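Local coordinates for G protein coupled receptor (Arabidopsis thaliana, PDB 3T33) that may play a role in abscisic acid signalling and binds a zinc ion as a member of the LanC-like protein family, at residues A[98-101]-A[102-105]; A[192-195]-A[196-199]; A[282-286]-A[287-291]; A[353-356]-A[357-360]; A[372-376]-A[377-381]. All coordinates share one frame; numbering follows the deposited sequence. Where two conformers were deposited one is given.

Overall arrangement
The five contacts follow one another along a single chain of helices and loops, without strands. None touches another. Contact 1 joins helix 84-98 to helix 101-118. Contact 2 starts helix 195-212. Contact 3 lies in the loop before helix 291-305. Contacts 4 and 5 share helix 353-375, one early in it and one at its end, with centres about 25 Å apart. Contact 3 lies about 21 Å from each of them, centre to centre. The centres of contacts 2 and 5 are about 45 Å apart, on opposite sides of the chain's centre. Contacts 1, 2 and 5 thus lie at helix ends farther from the centre, while contact 3 is buried nearer to it and contributes one ligand, C288, to the zinc site.

Contact 1: A[98-101]-A[102-105]; sequences TRNE and DDLK
N100 and D103 meet through the backbone, D103 N donating to N100 O at 2.9 Å, and K105 N donates to E101 O at 3.0 Å as the first turn of helix 101-118 forms. R99, with a positive phi of 55°, is where the chain leaves helix 84-98. N100 is the N-cap of the next helix. Its CG is anti to the backbone N (chi1 -164°), which carries OD1 round to accept from D102 N at 3.2 Å. The donor lies above the amide plane, not in it. Before the cap, T98 OG1 accepts from N100 N at 2.9 Å, an ST turn. The same hydroxyl also bonds S94 O. The D103 carboxylate lies near the cap residue, with OD2 3.7 Å from N100 CB. Its stronger partners are S94, which bonds OD2, and K60, which forms a salt bridge with OD1. K105 NZ comes within 3.7 Å of E101 CB, but stays 5.2 Å from E101 OE1. L104 packs on helix 130-144. The result is a short helix-to-helix turn, an ST turn followed by an N-cap. Side-chain oxygens hold backbone N-H groups at both steps, and the charge of buried D103 is probably balanced by K60.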
# COMPACT_ATOMS: atom_id res chain seq x y z
N THR A 98 1.57 -12.41 14.85
CA THR A 98 1.30 -13.01 16.13
C THR A 98 1.55 -14.50 16.06
O THR A 98 1.70 -15.13 17.08
CB THR A 98 -0.18 -12.82 16.59
OG1 THR A 98 -1.09 -13.55 15.73
CG2 THR A 98 -0.61 -11.36 16.65
N ARG A 99 1.58 -15.07 14.85
CA ARG A 99 1.50 -16.53 14.66
C ARG A 99 0.27 -17.20 15.31
O ARG A 99 0.29 -18.38 15.56
CB ARG A 99 2.77 -17.26 15.13
CG ARG A 99 4.17 -16.73 14.68
CD ARG A 99 4.20 -16.10 13.34
NE ARG A 99 4.28 -17.07 12.26
CZ ARG A 99 4.88 -16.81 11.09
NH1 ARG A 99 5.44 -15.61 10.88
NH2 ARG A 99 4.92 -17.74 10.15
N ASN A 100 -0.79 -16.45 15.60
CA ASN A 100 -2.10 -17.03 16.00
C ASN A 100 -2.73 -17.83 14.81
O ASN A 100 -3.19 -17.22 13.83
CB ASN A 100 -3.02 -15.87 16.41
CG ASN A 100 -4.25 -16.30 17.21
OD1 ASN A 100 -4.67 -17.47 17.20
ND2 ASN A 100 -4.85 -15.33 17.92
N GLU A 101 -2.74 -19.17 14.91
CA GLU A 101 -3.23 -20.03 13.83
C GLU A 101 -4.71 -19.86 13.66
O GLU A 101 -5.24 -20.17 12.60
CB GLU A 101 -2.86 -21.53 13.97
CG GLU A 101 -1.38 -21.88 14.43
CD GLU A 101 -0.28 -21.97 13.30
OE1 GLU A 101 -0.60 -22.30 12.11
OE2 GLU A 101 0.93 -21.75 13.64
N ASP A 102 -5.40 -19.34 14.67
CA ASP A 102 -6.83 -19.07 14.47
C ASP A 102 -7.05 -17.91 13.47
O ASP A 102 -8.11 -17.86 12.80
CB ASP A 102 -7.56 -18.78 15.79
CG ASP A 102 -7.65 -20.02 16.71
OD1 ASP A 102 -7.47 -21.20 16.24
OD2 ASP A 102 -7.89 -19.82 17.93
N ASP A 103 -6.09 -16.98 13.43
CA ASP A 103 -6.11 -15.87 12.48
C ASP A 103 -6.01 -16.46 11.04
O ASP A 103 -6.70 -16.04 10.16
CB ASP A 103 -4.98 -14.85 12.71
CG ASP A 103 -5.30 -13.80 13.81
OD1 ASP A 103 -6.47 -13.62 14.21
OD2 ASP A 103 -4.35 -13.12 14.29
N LEU A 104 -5.10 -17.41 10.83
CA LEU A 104 -4.90 -18.03 9.53
C LEU A 104 -6.12 -18.84 9.08
O LEU A 104 -6.54 -18.75 7.94
CB LEU A 104 -3.68 -18.92 9.58
CG LEU A 104 -3.26 -19.71 8.33
CD1 LEU A 104 -2.89 -18.75 7.18
CD2 LEU A 104 -2.09 -20.56 8.70
N LYS A 105 -6.72 -19.59 10.00
CA LYS A 105 -7.92 -20.38 9.69
C LYS A 105 -9.04 -19.46 9.32
O LYS A 105 -9.77 -19.72 8.38
CB LYS A 105 -8.33 -21.29 10.87
CG LYS A 105 -7.75 -22.70 10.72
CD LYS A 105 -7.48 -23.38 12.05
CE LYS A 105 -6.26 -24.30 11.93
NZ LYS A 105 -5.30 -24.15 13.13

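Contact 2: A[192-195]-A[196-199]; sequences SISS and ERMR
E196 meets S194 at the start of helix 195-212. Its backbone N donates to S194 OG at 3.3 Å, a weak bond, with S194 as N-cap. The hydroxyl reaches it because OG is anti to the backbone N of S194 (chi1 168°). E196 CB sits 3.9 Å from the same OG.

R197 comes next. Its CG lies 3.9 Å from S194 CB. The chain then bends at chi2 and chi3 and doubles back toward E196. NH1 forms a salt bridge with E196 OE2 at 3.0 Å, though its hydrogen bond is weak. E196 CD lies at the edge of the guanidinium, in its plane.

M198 turns inward. Its N donates to S194 O at 3.1 Å, in the carbonyl plane. Its CG passes 3.5 Å from S194 O and touches I193 CG2 at 4.2 Å. The side chain also packs on C181, L182 and N185 of helix 174-188, while I193 rests on L184 of that helix.

R199 closes the turn. Its N donates to S195 O at 2.8 Å, almost straight (172°). Its guanidinium leads away to salt bridges with E252 and E203.

The first turn therefore has two characters. I193 and M198 anchor it to a neighbouring helix, while the outer side carries a charge pair. The E196 carboxylate, near the N-terminal end of the helix, would probably be stabilised there.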
# COMPACT_ATOMS: atom_id res chain seq x y z
N SER A 192 5.17 -20.53 -9.40
CA SER A 192 3.83 -21.06 -9.26
C SER A 192 3.05 -20.62 -10.52
O SER A 192 2.40 -21.44 -11.17
CB SER A 192 3.15 -20.54 -7.97
OG SER A 192 3.93 -20.82 -6.80
N ILE A 193 3.13 -19.32 -10.80
CA ILE A 193 2.67 -18.73 -12.03
C ILE A 193 3.86 -18.71 -13.01
O ILE A 193 5.00 -18.43 -12.64
CB ILE A 193 2.16 -17.29 -11.88
CG1 ILE A 193 1.16 -17.16 -10.74
CG2 ILE A 193 1.47 -16.85 -13.23
CD1 ILE A 193 0.03 -18.09 -10.84
N SER A 194 3.54 -18.92 -14.28
CA SER A 194 4.56 -19.23 -15.26
C SER A 194 5.33 -17.99 -15.57
O SER A 194 4.71 -16.96 -15.79
CB SER A 194 3.91 -19.78 -16.55
OG SER A 194 4.89 -19.82 -17.59
N SER A 195 6.66 -18.07 -15.58
CA SER A 195 7.47 -16.91 -15.94
C SER A 195 7.17 -16.41 -17.39
O SER A 195 7.10 -15.18 -17.62
CB SER A 195 8.94 -17.23 -15.74
OG SER A 195 9.75 -16.11 -15.92
N GLU A 196 6.92 -17.32 -18.34
CA GLU A 196 6.49 -16.90 -19.73
C GLU A 196 5.19 -16.10 -19.78
O GLU A 196 5.06 -15.08 -20.54
CB GLU A 196 6.46 -18.08 -20.69
CG GLU A 196 6.06 -17.75 -22.19
CD GLU A 196 4.57 -17.72 -22.33
OE1 GLU A 196 3.93 -18.42 -21.53
OE2 GLU A 196 4.04 -16.92 -23.15
N ARG A 197 4.25 -16.48 -18.93
CA ARG A 197 3.00 -15.74 -18.78
C ARG A 197 3.24 -14.33 -18.21
O ARG A 197 2.64 -13.37 -18.69
CB ARG A 197 2.03 -16.51 -17.88
CG ARG A 197 1.36 -17.69 -18.56
CD ARG A 197 1.38 -17.54 -20.08
NE ARG A 197 0.21 -16.81 -20.56
CZ ARG A 197 0.20 -16.05 -21.65
NH1 ARG A 197 1.30 -15.91 -22.37
NH2 ARG A 197 -0.91 -15.42 -22.01
N MET A 198 4.10 -14.22 -17.21
CA MET A 198 4.37 -12.92 -16.57
C MET A 198 5.18 -12.05 -17.53
O MET A 198 4.90 -10.86 -17.70
CB MET A 198 5.09 -13.09 -15.20
CG MET A 198 4.32 -13.91 -14.17
SD MET A 198 5.42 -14.33 -12.78
CE MET A 198 5.66 -12.72 -12.08
N ARG A 199 6.20 -12.63 -18.14
CA ARG A 199 6.97 -11.89 -19.17
C ARG A 199 6.08 -11.37 -20.32
O ARG A 199 6.19 -10.21 -20.75
CB ARG A 199 8.09 -12.77 -19.68
CG ARG A 199 9.00 -12.09 -20.72
CD ARG A 199 9.63 -10.78 -20.21
NE ARG A 199 10.22 -10.06 -21.31
CZ ARG A 199 10.84 -8.89 -21.25
NH1 ARG A 199 11.01 -8.25 -20.08
NH2 ARG A 199 11.31 -8.38 -22.39

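Contact 3: A[282-286]-A[287-291]; sequences DRLVH and WCHGA. With ZN (zinc ion), chain B.
H286 meets H289 through the backbone and C288 through its ring, and its side chain can be followed outward. Its CB lies 3.2 Å from H289 O, the acceptor of the one hydrogen bond between the two halves: H286 N donates to it at 2.7 Å. CG is anti to the carbonyl carbon (chi1 -62°), which sends the ring toward the cysteine. CG lies 4.0 Å from C288 SG. CD2 comes closer, 3.6 Å from the same sulfur, which sits at the ring edge, near its plane. One ring face is covered by L284 CB, 4.2 Å above its centre. Beyond, the ring meets that of H334.

C288 SG binds the zinc ion at 2.2 Å. C333 and H334 also bind the metal. H286 thus packs beside one ligand and against another, as a second-shell residue. L284 and H289 run side by side, with CD1 of L284 4.0 Å from H289 CB. G290 has a phi of 112°, and its CA makes a CH...O contact with L284 O. The sequence from W287 to G290 is consistent with the W-C-x-G signature of LanC-like proteins.

The loop follows helix 250-265 and leads straight into helix 291-305. V285 and A291 touch across the turn and press on helix 308-324. W287 packs on L296 of helix 291-305, stacks on F410 and meets Y413 edge-to-face. The loop bearing the C288 ligand is therefore packed among helices and the C-terminal tail.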
# COMPACT_ATOMS: atom_id res chain seq x y z
N ASP A 282 -2.91 21.47 -7.58
CA ASP A 282 -2.08 20.82 -6.59
C ASP A 282 -2.96 20.66 -5.36
O ASP A 282 -3.05 21.54 -4.56
CB ASP A 282 -0.90 21.74 -6.25
CG ASP A 282 0.16 21.07 -5.38
OD1 ASP A 282 -0.10 20.01 -4.77
OD2 ASP A 282 1.26 21.62 -5.30
N ARG A 283 -3.62 19.51 -5.25
CA ARG A 283 -4.56 19.29 -4.16
C ARG A 283 -4.44 17.91 -3.51
O ARG A 283 -4.53 17.80 -2.28
CB ARG A 283 -6.00 19.51 -4.65
CG ARG A 283 -6.33 18.78 -5.94
CD ARG A 283 -7.66 19.25 -6.51
NE ARG A 283 -8.53 18.12 -6.84
CZ ARG A 283 -9.60 17.77 -6.13
NH1 ARG A 283 -9.92 18.44 -5.04
NH2 ARG A 283 -10.33 16.73 -6.51
N LEU A 284 -4.24 16.88 -4.31
CA LEU A 284 -4.23 15.51 -3.76
C LEU A 284 -2.86 15.00 -3.27
O LEU A 284 -1.87 15.00 -4.01
CB LEU A 284 -4.87 14.52 -4.77
CG LEU A 284 -6.33 14.87 -5.17
CD1 LEU A 284 -6.91 13.87 -6.13
CD2 LEU A 284 -7.31 15.12 -3.97
N VAL A 285 -2.82 14.55 -2.02
CA VAL A 285 -1.57 13.98 -1.43
C VAL A 285 -1.94 12.60 -0.88
O VAL A 285 -2.14 12.43 0.32
CB VAL A 285 -1.00 14.91 -0.33
CG1 VAL A 285 0.32 14.35 0.26
CG2 VAL A 285 -0.80 16.33 -0.87
N HIS A 286 -2.13 11.64 -1.78
CA HIS A 286 -2.73 10.33 -1.42
C HIS A 286 -1.80 9.29 -1.96
O HIS A 286 -0.99 9.59 -2.84
CB HIS A 286 -4.04 10.04 -2.19
CG HIS A 286 -5.16 11.01 -1.96
ND1 HIS A 286 -5.18 11.93 -0.93
CD2 HIS A 286 -6.36 11.13 -2.60
CE1 HIS A 286 -6.33 12.61 -0.97
NE2 HIS A 286 -7.08 12.11 -1.94
N TRP A 287 -1.91 8.07 -1.43
CA TRP A 287 -1.37 6.92 -2.10
C TRP A 287 -1.97 6.93 -3.51
O TRP A 287 -1.26 6.73 -4.46
CB TRP A 287 -1.85 5.62 -1.44
CG TRP A 287 -1.40 4.46 -2.21
CD1 TRP A 287 -0.12 4.04 -2.36
CD2 TRP A 287 -2.21 3.58 -3.00
NE1 TRP A 287 -0.08 2.93 -3.17
CE2 TRP A 287 -1.35 2.63 -3.59
CE3 TRP A 287 -3.58 3.51 -3.28
CZ2 TRP A 287 -1.81 1.61 -4.45
CZ3 TRP A 287 -4.04 2.48 -4.12
CH2 TRP A 287 -3.15 1.54 -4.68
N CYS A 288 -3.29 7.06 -3.64
CA CYS A 288 -3.91 6.82 -4.95
C CYS A 288 -3.45 7.88 -5.94
O CYS A 288 -3.04 7.54 -7.04
CB CYS A 288 -5.42 6.59 -4.89
SG CYS A 288 -6.30 7.88 -4.13
N HIS A 289 -3.41 9.14 -5.53
CA HIS A 289 -2.90 10.24 -6.38
C HIS A 289 -2.01 11.16 -5.55
O HIS A 289 -2.36 11.57 -4.45
CB HIS A 289 -4.07 11.10 -6.90
CG HIS A 289 -5.15 10.32 -7.60
ND1 HIS A 289 -4.98 9.77 -8.86
CD2 HIS A 289 -6.42 10.01 -7.22
CE1 HIS A 289 -6.09 9.14 -9.20
NE2 HIS A 289 -6.98 9.27 -8.23
N GLY A 290 -0.86 11.53 -6.09
CA GLY A 290 -0.03 12.51 -5.39
C GLY A 290 1.27 11.93 -4.87
O GLY A 290 1.64 10.80 -5.17
N ALA A 291 1.96 12.73 -4.09
CA ALA A 291 3.27 12.42 -3.49
C ALA A 291 3.42 11.02 -2.83
O ALA A 291 4.42 10.38 -3.03
CB ALA A 291 3.54 13.49 -2.45
ZN ZN B . -7.68 6.53 -3.03

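Contact 4: A[353-356]-A[357-360]; sequences PKYL and YRAK
P353 O accepts from Y357 N at 2.9 Å, early in helix 353-375. Y357 turns its ring away, and its hydroxyl bonds P16 O while the ring meets that of F18.

K354 follows. Its O accepts from R358 N at 2.9 Å, while N352 OD1 accepts from its N. Its side chain leaves with CG anti to the backbone N (chi1 159°) and runs alongside R358, pointing the same way. CG and CD lie over one face of the guanidinium, with CG 4.1 Å from R358 NE. Farther out, CE sits 3.7 Å above one face of the Y355 ring, offset toward the rim. The lysine's methylene chain is thus laid against both neighbours.

Y355 accepts from A359 N through its O at 3.1 Å. Its CE1 comes to 4.4 Å from R358 NH1, at an oblique angle. The ring packs on L346 and T350 of helix 336-350.

L356 closes the turn. Its O accepts from K360 N at a short 2.6 Å, and its side chain rests on P405. K360 leads off, fully extended, to L41 O, L43 O and a cation-pi contact with F48.

K354 NZ and R358 NH2 stay 5.3 Å apart. This like-charge pair is probably eased by E319 and E17, and W322 adds a cation-pi contact. What emerges is a buried arginine with K354 methylenes over one face and its NH1 and NH2 groups bridged to E319 and E17.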
# COMPACT_ATOMS: atom_id res chain seq x y z
N PRO A 353 16.65 7.02 11.57
CA PRO A 353 15.54 6.86 12.54
C PRO A 353 14.59 8.02 12.49
O PRO A 353 13.53 7.93 13.08
CB PRO A 353 16.24 6.88 13.90
CG PRO A 353 17.57 7.70 13.62
CD PRO A 353 17.96 7.17 12.27
N LYS A 354 14.98 9.13 11.86
CA LYS A 354 14.05 10.25 11.60
C LYS A 354 12.75 9.79 10.85
O LYS A 354 11.61 10.25 11.13
CB LYS A 354 14.80 11.31 10.75
CG LYS A 354 13.84 12.26 9.98
CD LYS A 354 14.50 13.43 9.22
CE LYS A 354 15.11 13.01 7.88
NZ LYS A 354 16.06 14.07 7.29
N TYR A 355 12.94 8.90 9.87
CA TYR A 355 11.86 8.35 9.06
C TYR A 355 10.99 7.43 9.88
O TYR A 355 9.77 7.55 9.83
CB TYR A 355 12.45 7.72 7.77
CG TYR A 355 12.98 8.80 6.84
CD1 TYR A 355 12.16 9.86 6.49
CD2 TYR A 355 14.28 8.77 6.33
CE1 TYR A 355 12.59 10.90 5.65
CE2 TYR A 355 14.75 9.82 5.46
CZ TYR A 355 13.88 10.87 5.14
OH TYR A 355 14.23 11.91 4.31
N LEU A 356 11.57 6.55 10.70
CA LEU A 356 10.77 5.77 11.72
C LEU A 356 9.98 6.66 12.66
O LEU A 356 8.75 6.44 12.97
CB LEU A 356 11.67 4.97 12.63
CG LEU A 356 11.18 3.62 13.16
CD1 LEU A 356 11.78 3.33 14.52
CD2 LEU A 356 9.67 3.42 13.16
N TYR A 357 10.68 7.69 13.12
CA TYR A 357 10.02 8.65 13.96
C TYR A 357 8.81 9.28 13.26
O TYR A 357 7.77 9.53 13.87
CB TYR A 357 10.98 9.73 14.42
CG TYR A 357 10.24 10.77 15.14
CD1 TYR A 357 9.78 10.57 16.44
CD2 TYR A 357 9.89 11.92 14.49
CE1 TYR A 357 9.03 11.54 17.09
CE2 TYR A 357 9.15 12.84 15.11
CZ TYR A 357 8.74 12.67 16.41
OH TYR A 357 7.98 13.70 16.97
N ARG A 358 8.96 9.61 11.98
CA ARG A 358 7.85 10.18 11.24
C ARG A 358 6.67 9.23 11.09
O ARG A 358 5.54 9.66 11.22
CB ARG A 358 8.32 10.80 9.93
CG ARG A 358 9.02 12.15 10.16
CD ARG A 358 9.59 12.70 8.86
NE ARG A 358 10.22 13.98 9.10
CZ ARG A 358 10.63 14.83 8.16
NH1 ARG A 358 10.49 14.54 6.88
NH2 ARG A 358 11.21 15.95 8.53
N ALA A 359 6.94 7.94 10.91
CA ALA A 359 5.89 6.93 10.82
C ALA A 359 5.29 6.81 12.21
O ALA A 359 4.09 6.74 12.40
CB ALA A 359 6.45 5.55 10.35
N LYS A 360 6.15 6.85 13.20
CA LYS A 360 5.66 6.79 14.58
C LYS A 360 4.73 7.96 14.91
O LYS A 360 3.69 7.80 15.56
CB LYS A 360 6.88 6.67 15.53
CG LYS A 360 6.69 6.94 16.97
CD LYS A 360 8.05 6.71 17.71
CE LYS A 360 7.85 6.67 19.24
NZ LYS A 360 9.15 6.90 19.92

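Contact 5: A[372-376]-A[377-381]; sequences KLISE and GQMHG
L373 and M379 meet where helix 353-375 ends, and backbone bonds make the join. L373 O accepts from M379 N at 3.0 Å, and more weakly from Q378 N. I374 O accepts from G377 N at 3.1 Å. In both the M379 and the G377 bond the donor stands well above the carbonyl plane. G377 has a positive phi of 70°, which turns the chain out of the helix. Together these fit a Schellman motif, in which the 6→1 bond, Q378 N to L373 O, is the weak one. A CH...O contact adds to these: I374 CA points at M379 O, 3.3 Å away and nearly straight (170°).

Apolar packing comes next. L373 CB touches M379 CB at 3.7 Å. With chi1 at -179° the M379 chain extends away from its own N, and CG meets I374 CG1 at 3.9 Å.

The polar side chains lie outside. E376 and Q378 run side by side, their carboxylate and amide planes nearly coplanar. Q378 NE2 approaches E376 OE2 very closely, so the bond is best treated as doubtful. The methyl L373 CD1 lies beside the amide, 3.8 Å from Q378 NE2.

At this helix end the loop thus takes up two carbonyls, L373 O and I374 O. M379 is buried against L373 and I374, and on F11, V330 and F365, while the polar pair stays on the exposed side.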
# COMPACT_ATOMS: atom_id res chain seq x y z
N LYS A 372 -12.00 10.01 18.20
CA LYS A 372 -12.67 11.23 18.48
C LYS A 372 -12.91 12.02 17.18
O LYS A 372 -13.99 12.59 16.99
CB LYS A 372 -11.87 12.06 19.48
CG LYS A 372 -12.73 12.68 20.60
CD LYS A 372 -12.20 14.07 21.04
CE LYS A 372 -12.57 14.38 22.52
NZ LYS A 372 -14.00 14.06 22.91
N LEU A 373 -11.91 12.08 16.31
CA LEU A 373 -12.01 12.86 15.11
C LEU A 373 -13.07 12.34 14.16
O LEU A 373 -13.78 13.12 13.51
CB LEU A 373 -10.67 12.91 14.42
CG LEU A 373 -9.78 14.13 14.73
CD1 LEU A 373 -10.30 14.92 15.90
CD2 LEU A 373 -8.33 13.70 14.92
N ILE A 374 -13.17 11.01 14.07
CA ILE A 374 -14.11 10.34 13.17
C ILE A 374 -15.54 10.50 13.72
O ILE A 374 -16.46 10.81 12.98
CB ILE A 374 -13.77 8.84 12.99
CG1 ILE A 374 -12.55 8.67 12.10
CG2 ILE A 374 -14.95 8.06 12.39
CD1 ILE A 374 -11.95 7.29 12.23
N SER A 375 -15.71 10.28 15.02
CA SER A 375 -17.05 10.30 15.56
C SER A 375 -17.66 11.71 15.66
O SER A 375 -18.86 11.83 15.91
CB SER A 375 -17.14 9.55 16.89
OG SER A 375 -17.35 10.45 17.93
N GLU A 376 -16.88 12.77 15.44
CA GLU A 376 -17.50 14.08 15.27
C GLU A 376 -17.27 14.70 13.89
O GLU A 376 -17.38 15.92 13.74
CB GLU A 376 -17.09 15.06 16.36
CG GLU A 376 -15.62 15.33 16.45
CD GLU A 376 -15.27 15.87 17.81
OE1 GLU A 376 -15.83 15.35 18.82
OE2 GLU A 376 -14.43 16.82 17.86
N GLY A 377 -16.97 13.84 12.90
CA GLY A 377 -16.94 14.23 11.49
C GLY A 377 -15.82 15.16 11.02
O GLY A 377 -15.91 15.68 9.90
N GLN A 378 -14.77 15.37 11.83
CA GLN A 378 -13.57 16.10 11.35
C GLN A 378 -12.60 15.17 10.59
O GLN A 378 -11.76 15.63 9.85
CB GLN A 378 -12.79 16.80 12.48
CG GLN A 378 -13.56 17.15 13.74
CD GLN A 378 -12.65 17.86 14.74
OE1 GLN A 378 -11.74 18.61 14.35
NE2 GLN A 378 -12.90 17.63 16.04
N MET A 379 -12.72 13.87 10.80
CA MET A 379 -12.00 12.86 10.01
C MET A 379 -13.03 11.92 9.37
O MET A 379 -13.95 11.41 10.01
CB MET A 379 -10.97 12.07 10.85
CG MET A 379 -10.16 10.99 10.06
SD MET A 379 -8.89 10.09 11.04
CE MET A 379 -7.66 11.36 11.21
N HIS A 380 -12.86 11.74 8.07
CA HIS A 380 -13.72 10.90 7.33
C HIS A 380 -13.27 9.44 7.59
O HIS A 380 -12.08 9.13 7.55
CB HIS A 380 -13.60 11.28 5.87
CG HIS A 380 -14.54 10.54 4.99
ND1 HIS A 380 -14.19 9.37 4.36
CD2 HIS A 380 -15.83 10.78 4.67
CE1 HIS A 380 -15.22 8.93 3.66
NE2 HIS A 380 -16.23 9.76 3.85
N GLY A 381 -14.21 8.57 7.93
CA GLY A 381 -13.83 7.21 8.30
C GLY A 381 -13.86 6.17 7.19
O GLY A 381 -13.83 4.98 7.47